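Local coordinates for TRAP solute Binding Protein (Uncultured marine bacterium, PDB 5I7I) that probably captures aromatic acids such as 3-hydroxybenzoate outside the cytoplasmic membrane and delivers them to a TRAP transporter for uptake, at residues His30-Met35 and Pro189-Ala194; Lys42-Trp47 and Val61-Ala66. All blocks are in the same frame, centred on the assembly; numbering follows the deposited sequence.

How the interactions relate
Interaction 1 and interaction 2 lie with their centres 14 Å apart and meet along the parallel neighbours 25-31 and 59-64 of the five-stranded sheet and just past their ends, where Pro33 O lies 2.9 Å from Ala66 N, probably a hydrogen bond. Interaction 2 is local, packing helix 38-54 on strand 59-64 a few residues further along the chain. Interaction 1 is far longer in range: it carries the loop after strand 25-31 to the loop that follows strand 184-187 of the six-stranded sheet, so both segments of interaction 2 fall between its two ends in sequence. Interaction 2 thus packs within one domain, and interaction 1 joins that domain to the second beside bound 3-hydroxybenzoate.

Interaction 1: residues His30-Met35 and Pro189-Ala194; sequences HSFPPM and PVPAVA. With 3HB (3-hydroxybenzoic acid), chain C.
Val190, which meets Phe32 across the contact, gives its backbone N-H to Tyr94 OH, and the same hydroxyl is hydrogen-bonded to 3-hydroxybenzoate. Between the two segments themselves the contact is wholly apolar. Phe32 reaches over with its ring: CE1 lies 3.7 Å from CG1 of Val190, the methyl sitting at the ring edge near its plane, while CD1 is 3.9 Å from CG of Pro191. Both side chains cross the phenylalanine at about a right angle. The ring is carried to this side because CG stands between the backbone N and the carbonyl carbon (chi1 64°), and Pro33 backs one of its faces, with CD 3.3 Å above the plane and offset toward the rim. The Val190 methyl serves a second neighbour as well: CG1, 3.6 Å from C6 of the ligand, lies over one face of the ligand ring at its rim, while Phe32 CZ comes up to the C5-C6 edge, 4.0 Å from C6. An alanine in place of Phe32 is likely to leave the Pro191 ring without its aromatic partner in this contact, strip Val190 CG1 of one of its two neighbours, and open a gap beside the C5-C6 edge of the ligand. With Arg168 and Glu210 among the ligand's polar partners, this hydrocarbon seam would supply shape rather than charge, consistent with a cleft that closes its two domains around an aromatic acid.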
loop_
_atom_site.group_PDB
_atom_site.type_symbol
_atom_site.label_atom_id
_atom_site.label_comp_id
_atom_site.label_asym_id
_atom_site.label_seq_id
_atom_site.Cartn_x
_atom_site.Cartn_y
_atom_site.Cartn_z
ATOM N N HIS A 30 -13.756 4.896 -7.985
ATOM C CA HIS A 30 -13.591 5.886 -6.930
ATOM C C HIS A 30 -12.291 5.631 -6.171
ATOM O O HIS A 30 -11.961 4.483 -5.869
ATOM C CB HIS A 30 -14.791 5.812 -5.969
ATOM C CG HIS A 30 -15.014 7.061 -5.188
ATOM N ND1 HIS A 30 -15.685 7.074 -3.990
ATOM C CD2 HIS A 30 -14.697 8.353 -5.451
ATOM C CE1 HIS A 30 -15.770 8.312 -3.544
ATOM N NE2 HIS A 30 -15.163 9.109 -4.407
ATOM N N SER A 31 -11.549 6.696 -5.856
ATOM C CA SER A 31 -10.359 6.557 -5.027
ATOM C C SER A 31 -10.047 7.897 -4.379
ATOM O O SER A 31 -10.638 8.926 -4.712
ATOM C CB SER A 31 -9.192 6.035 -5.852
ATOM O OG SER A 31 -8.122 5.634 -5.026
ATOM N N PHE A 32 -9.085 7.876 -3.453
ATOM C CA PHE A 32 -8.767 9.046 -2.636
ATOM C C PHE A 32 -7.628 9.926 -3.160
ATOM O O PHE A 32 -7.678 11.140 -2.926
ATOM C CB PHE A 32 -8.501 8.675 -1.165
ATOM C CG PHE A 32 -7.301 7.795 -0.957
ATOM C CD1 PHE A 32 -6.031 8.334 -0.794
ATOM C CD2 PHE A 32 -7.447 6.430 -0.917
ATOM C CE1 PHE A 32 -4.923 7.502 -0.626
ATOM C CE2 PHE A 32 -6.356 5.606 -0.751
ATOM C CZ PHE A 32 -5.093 6.135 -0.598
ATOM N N PRO A 33 -6.581 9.408 -3.808
ATOM C CA PRO A 33 -5.510 10.315 -4.241
ATOM C C PRO A 33 -6.012 11.265 -5.310
ATOM O O PRO A 33 -6.978 10.952 -6.021
ATOM C CB PRO A 33 -4.435 9.367 -4.815
ATOM C CG PRO A 33 -4.730 8.055 -4.233
ATOM C CD PRO A 33 -6.232 8.018 -4.158
ATOM N N PRO A 34 -5.371 12.418 -5.472
ATOM C CA PRO A 34 -5.733 13.302 -6.579
ATOM C C PRO A 34 -5.319 12.707 -7.920
ATOM O O PRO A 34 -4.522 11.759 -8.011
ATOM C CB PRO A 34 -4.959 14.583 -6.266
ATOM C CG PRO A 34 -3.775 14.112 -5.488
ATOM C CD PRO A 34 -4.295 12.985 -4.645
ATOM N N MET A 35 -5.897 13.295 -8.974
ATOM C CA MET A 35 -5.712 12.810 -10.339
ATOM C C MET A 35 -4.254 12.587 -10.719
ATOM O O MET A 35 -3.950 11.530 -11.296
ATOM C CB MET A 35 -6.440 13.803 -11.267
ATOM C CG MET A 35 -6.267 13.658 -12.771
ATOM S SD MET A 35 -7.308 14.875 -13.652
ATOM C CE MET A 35 -7.852 13.949 -15.102
ATOM N N PRO A 189 -4.843 8.684 6.836
ATOM C CA PRO A 189 -4.650 8.526 5.388
ATOM C C PRO A 189 -3.714 9.591 4.838
ATOM O O PRO A 189 -3.552 10.671 5.409
ATOM C CB PRO A 189 -6.069 8.661 4.825
ATOM C CG PRO A 189 -6.964 8.249 5.971
ATOM C CD PRO A 189 -6.274 8.807 7.187
ATOM N N VAL A 190 -3.068 9.260 3.734
ATOM C CA VAL A 190 -1.968 10.083 3.231
ATOM C C VAL A 190 -2.380 11.510 2.866
ATOM O O VAL A 190 -1.553 12.421 3.014
ATOM C CB VAL A 190 -1.176 9.365 2.119
ATOM C CG1 VAL A 190 -1.969 9.270 0.846
ATOM C CG2 VAL A 190 0.166 10.058 1.878
ATOM N N PRO A 191 -3.602 11.795 2.403
ATOM C CA PRO A 191 -3.915 13.193 2.055
ATOM C C PRO A 191 -3.892 14.145 3.243
ATOM O O PRO A 191 -3.874 15.357 3.026
ATOM C CB PRO A 191 -5.316 13.109 1.430
ATOM C CG PRO A 191 -5.449 11.689 1.007
ATOM C CD PRO A 191 -4.732 10.913 2.067
ATOM N N ALA A 192 -3.898 13.633 4.474
ATOM C CA ALA A 192 -3.885 14.440 5.690
ATOM C C ALA A 192 -2.476 14.764 6.183
ATOM O O ALA A 192 -2.325 15.599 7.087
ATOM C CB ALA A 192 -4.618 13.683 6.803
ATOM N N VAL A 193 -1.451 14.153 5.595
ATOM C CA VAL A 193 -0.100 14.233 6.145
ATOM C C VAL A 193 0.468 15.644 6.020
ATOM O O VAL A 193 1.082 16.168 6.959
ATOM C CB VAL A 193 0.799 13.212 5.441
ATOM C CG1 VAL A 193 2.258 13.441 5.794
ATOM C CG2 VAL A 193 0.381 11.808 5.827
ATOM N N ALA A 194 0.350 16.252 4.834
ATOM C CA ALA A 194 0.973 17.557 4.607
ATOM C C ALA A 194 0.459 18.577 5.605
ATOM O O ALA A 194 1.237 19.338 6.194
ATOM C CB ALA A 194 0.711 18.038 3.183
HETATM C "C1'" 3HB C . -0.016 5.603 2.406
HETATM O "O1'" 3HB C . 1.061 5.526 3.051
HETATM O "O2'" 3HB C . -1.102 5.795 3.011
HETATM C C1 3HB C . -0.013 5.531 0.885
HETATM C C2 3HB C . 1.157 5.164 0.224
HETATM C C3 3HB C . 1.182 5.102 -1.147
HETATM C C4 3HB C . 0.069 5.428 -1.875
HETATM C C5 3HB C . -1.104 5.792 -1.218
HETATM C C6 3HB C . -1.149 5.850 0.160
HETATM O O3 3HB C . 2.347 4.733 -1.780
#

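Interaction 2: residues Lys42-Trp47 and Val61-Ala66; sequences KFVKPW and VEIYPA
Helix 42-47 runs nearly antiparallel to strand 61-64, at 158° between their N-to-C directions and 9.7 Å between their axes, with Lys45 and Ile63 closest in register. The helix is irregular here: a wider, pi-type turn spans 42-44, and a kink falls at Pro46, whose nitrogen has no hydrogen to give to the turn before. The regular bonding is seen again at Trp47, whose N donates to Phe43 O.

From the strand, Val61 and Ile63 point toward the helix. Ile63 reaches the helix with CD1, because CG1 lies anti to the carbonyl carbon (chi1 -65°) and the chain continues extended from there. This methyl comes 3.8 Å from CA of Lys45 and 4.0 Å from CG1 of Val44, packing against the helix backbone as much as against side chains; the valine and isoleucine slide past each other in opposite directions. One turn on, the far end of the Trp47 indole meets Val61, with CZ3 3.9 Å from CG2 and the side chains crossing at about a right angle. The indole N-H is bonded to Asn261 O, which anchors the ring at its other end.

Polar groups stay off this interface. Lys45 leads its amine away from the strand to a salt bridge with Glu49, and Glu62 and Tyr64 alternate in sequence with the two apolar residues, Tyr64 OH donating to Glu62 OE1 over 2.7 Å from above the carboxylate plane. Phe29 of strand 25-31 touches Val44, Val61 and Ile63, extending the apolar layer onto the neighbouring strand. Such packing is characteristic of a beta-alpha-beta unit, here strand 25-31, helix 38-54 and edge strand 59-64 in one domain of a solute-binding protein.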
loop_
_atom_site.group_PDB
_atom_site.type_symbol
_atom_site.label_atom_id
_atom_site.label_comp_id
_atom_site.label_asym_id
_atom_site.label_seq_id
_atom_site.Cartn_x
_atom_site.Cartn_y
_atom_site.Cartn_z
ATOM N N LYS A 42 -1.090 6.649 -13.681
ATOM C CA LYS A 42 -0.183 5.667 -14.256
ATOM C C LYS A 42 -0.563 4.237 -13.918
ATOM O O LYS A 42 0.173 3.307 -14.274
ATOM C CB LYS A 42 1.263 5.986 -13.875
ATOM C CG LYS A 42 1.748 7.276 -14.540
ATOM C CD LYS A 42 3.198 7.573 -14.188
ATOM C CE LYS A 42 3.734 8.781 -14.977
ATOM N NZ LYS A 42 2.848 9.971 -14.858
ATOM N N PHE A 43 -1.708 4.030 -13.294
ATOM C CA PHE A 43 -2.192 2.679 -13.043
ATOM C C PHE A 43 -3.645 2.553 -13.483
ATOM O O PHE A 43 -3.929 1.862 -14.467
ATOM C CB PHE A 43 -1.950 2.202 -11.601
ATOM C CG PHE A 43 -2.472 0.832 -11.364
ATOM C CD1 PHE A 43 -1.870 -0.254 -11.938
ATOM C CD2 PHE A 43 -3.627 0.642 -10.642
ATOM C CE1 PHE A 43 -2.405 -1.540 -11.762
ATOM C CE2 PHE A 43 -4.166 -0.631 -10.477
ATOM C CZ PHE A 43 -3.551 -1.710 -11.039
ATOM N N VAL A 44 -4.570 3.235 -12.815
ATOM C CA VAL A 44 -5.984 3.039 -13.138
ATOM C C VAL A 44 -6.312 3.608 -14.513
ATOM O O VAL A 44 -7.072 3.000 -15.278
ATOM C CB VAL A 44 -6.884 3.616 -12.042
ATOM C CG1 VAL A 44 -8.364 3.538 -12.468
ATOM C CG2 VAL A 44 -6.661 2.859 -10.718
ATOM N N LYS A 45 -5.735 4.754 -14.868
ATOM C CA LYS A 45 -6.007 5.320 -16.187
ATOM C C LYS A 45 -5.562 4.384 -17.294
ATOM O O LYS A 45 -6.386 4.053 -18.162
ATOM C CB LYS A 45 -5.395 6.717 -16.297
ATOM C CG LYS A 45 -5.460 7.306 -17.706
ATOM C CD LYS A 45 -4.948 8.737 -17.722
ATOM C CE LYS A 45 -4.999 9.364 -19.108
ATOM N NZ LYS A 45 -3.996 8.780 -20.030
ATOM N N PRO A 46 -4.324 3.901 -17.334
ATOM C CA PRO A 46 -3.981 2.946 -18.397
ATOM C C PRO A 46 -4.725 1.627 -18.308
ATOM O O PRO A 46 -5.024 1.029 -19.354
ATOM C CB PRO A 46 -2.456 2.789 -18.281
ATOM C CG PRO A 46 -2.101 3.358 -16.925
ATOM C CD PRO A 46 -3.143 4.360 -16.580
ATOM N N TRP A 47 -5.046 1.151 -17.101
ATOM C CA TRP A 47 -5.876 -0.043 -16.982
ATOM C C TRP A 47 -7.205 0.189 -17.684
ATOM O O TRP A 47 -7.678 -0.649 -18.472
ATOM C CB TRP A 47 -6.084 -0.385 -15.498
ATOM C CG TRP A 47 -6.883 -1.600 -15.239
ATOM C CD1 TRP A 47 -6.423 -2.862 -15.143
ATOM C CD2 TRP A 47 -8.298 -1.662 -15.009
ATOM N NE1 TRP A 47 -7.463 -3.731 -14.890
ATOM C CE2 TRP A 47 -8.625 -3.008 -14.799
ATOM C CE3 TRP A 47 -9.313 -0.705 -14.964
ATOM C CZ2 TRP A 47 -9.934 -3.431 -14.565
ATOM C CZ3 TRP A 47 -10.609 -1.121 -14.717
ATOM C CH2 TRP A 47 -10.905 -2.471 -14.521
ATOM N N VAL A 61 -14.814 3.004 -18.038
ATOM C CA VAL A 61 -14.558 3.371 -16.653
ATOM C C VAL A 61 -14.553 4.893 -16.544
ATOM O O VAL A 61 -13.861 5.575 -17.313
ATOM C CB VAL A 61 -13.224 2.775 -16.186
ATOM C CG1 VAL A 61 -12.954 3.133 -14.727
ATOM C CG2 VAL A 61 -13.223 1.284 -16.396
ATOM N N GLU A 62 -15.352 5.429 -15.616
ATOM C CA GLU A 62 -15.331 6.841 -15.245
ATOM C C GLU A 62 -14.511 6.960 -13.965
ATOM O O GLU A 62 -14.851 6.356 -12.947
ATOM C CB GLU A 62 -16.739 7.387 -14.975
ATOM C CG GLU A 62 -17.720 7.392 -16.123
ATOM C CD GLU A 62 -19.148 7.810 -15.705
ATOM O OE1 GLU A 62 -19.501 7.889 -14.474
ATOM O OE2 GLU A 62 -19.926 8.044 -16.649
ATOM N N ILE A 63 -13.466 7.770 -14.002
ATOM C CA ILE A 63 -12.504 7.833 -12.910
ATOM C C ILE A 63 -12.804 9.050 -12.039
ATOM O O ILE A 63 -12.715 10.187 -12.512
ATOM C CB ILE A 63 -11.063 7.893 -13.445
ATOM C CG1 ILE A 63 -10.731 6.599 -14.179
ATOM C CG2 ILE A 63 -10.065 8.181 -12.335
ATOM C CD1 ILE A 63 -9.390 6.594 -14.872
ATOM N N TYR A 64 -13.108 8.810 -10.764
ATOM C CA TYR A 64 -13.367 9.873 -9.789
ATOM C C TYR A 64 -12.292 9.851 -8.707
ATOM O O TYR A 64 -12.382 9.053 -7.753
ATOM C CB TYR A 64 -14.758 9.702 -9.174
ATOM C CG TYR A 64 -15.859 9.778 -10.200
ATOM C CD1 TYR A 64 -16.412 10.998 -10.548
ATOM C CD2 TYR A 64 -16.323 8.643 -10.837
ATOM C CE1 TYR A 64 -17.403 11.082 -11.494
ATOM C CE2 TYR A 64 -17.324 8.710 -11.795
ATOM C CZ TYR A 64 -17.857 9.942 -12.127
ATOM O OH TYR A 64 -18.861 10.051 -13.055
ATOM N N PRO A 65 -11.252 10.659 -8.835
ATOM C CA PRO A 65 -10.182 10.724 -7.831
ATOM C C PRO A 65 -10.606 11.629 -6.678
ATOM O O PRO A 65 -11.697 12.201 -6.675
ATOM C CB PRO A 65 -9.042 11.352 -8.634
ATOM C CG PRO A 65 -9.742 12.313 -9.517
ATOM C CD PRO A 65 -11.022 11.623 -9.924
ATOM N N ALA A 66 -9.721 11.764 -5.686
ATOM C CA ALA A 66 -9.889 12.767 -4.627
ATOM C C ALA A 66 -11.262 12.686 -3.955
ATOM O O ALA A 66 -11.834 13.696 -3.554
ATOM C CB ALA A 66 -9.601 14.170 -5.160
#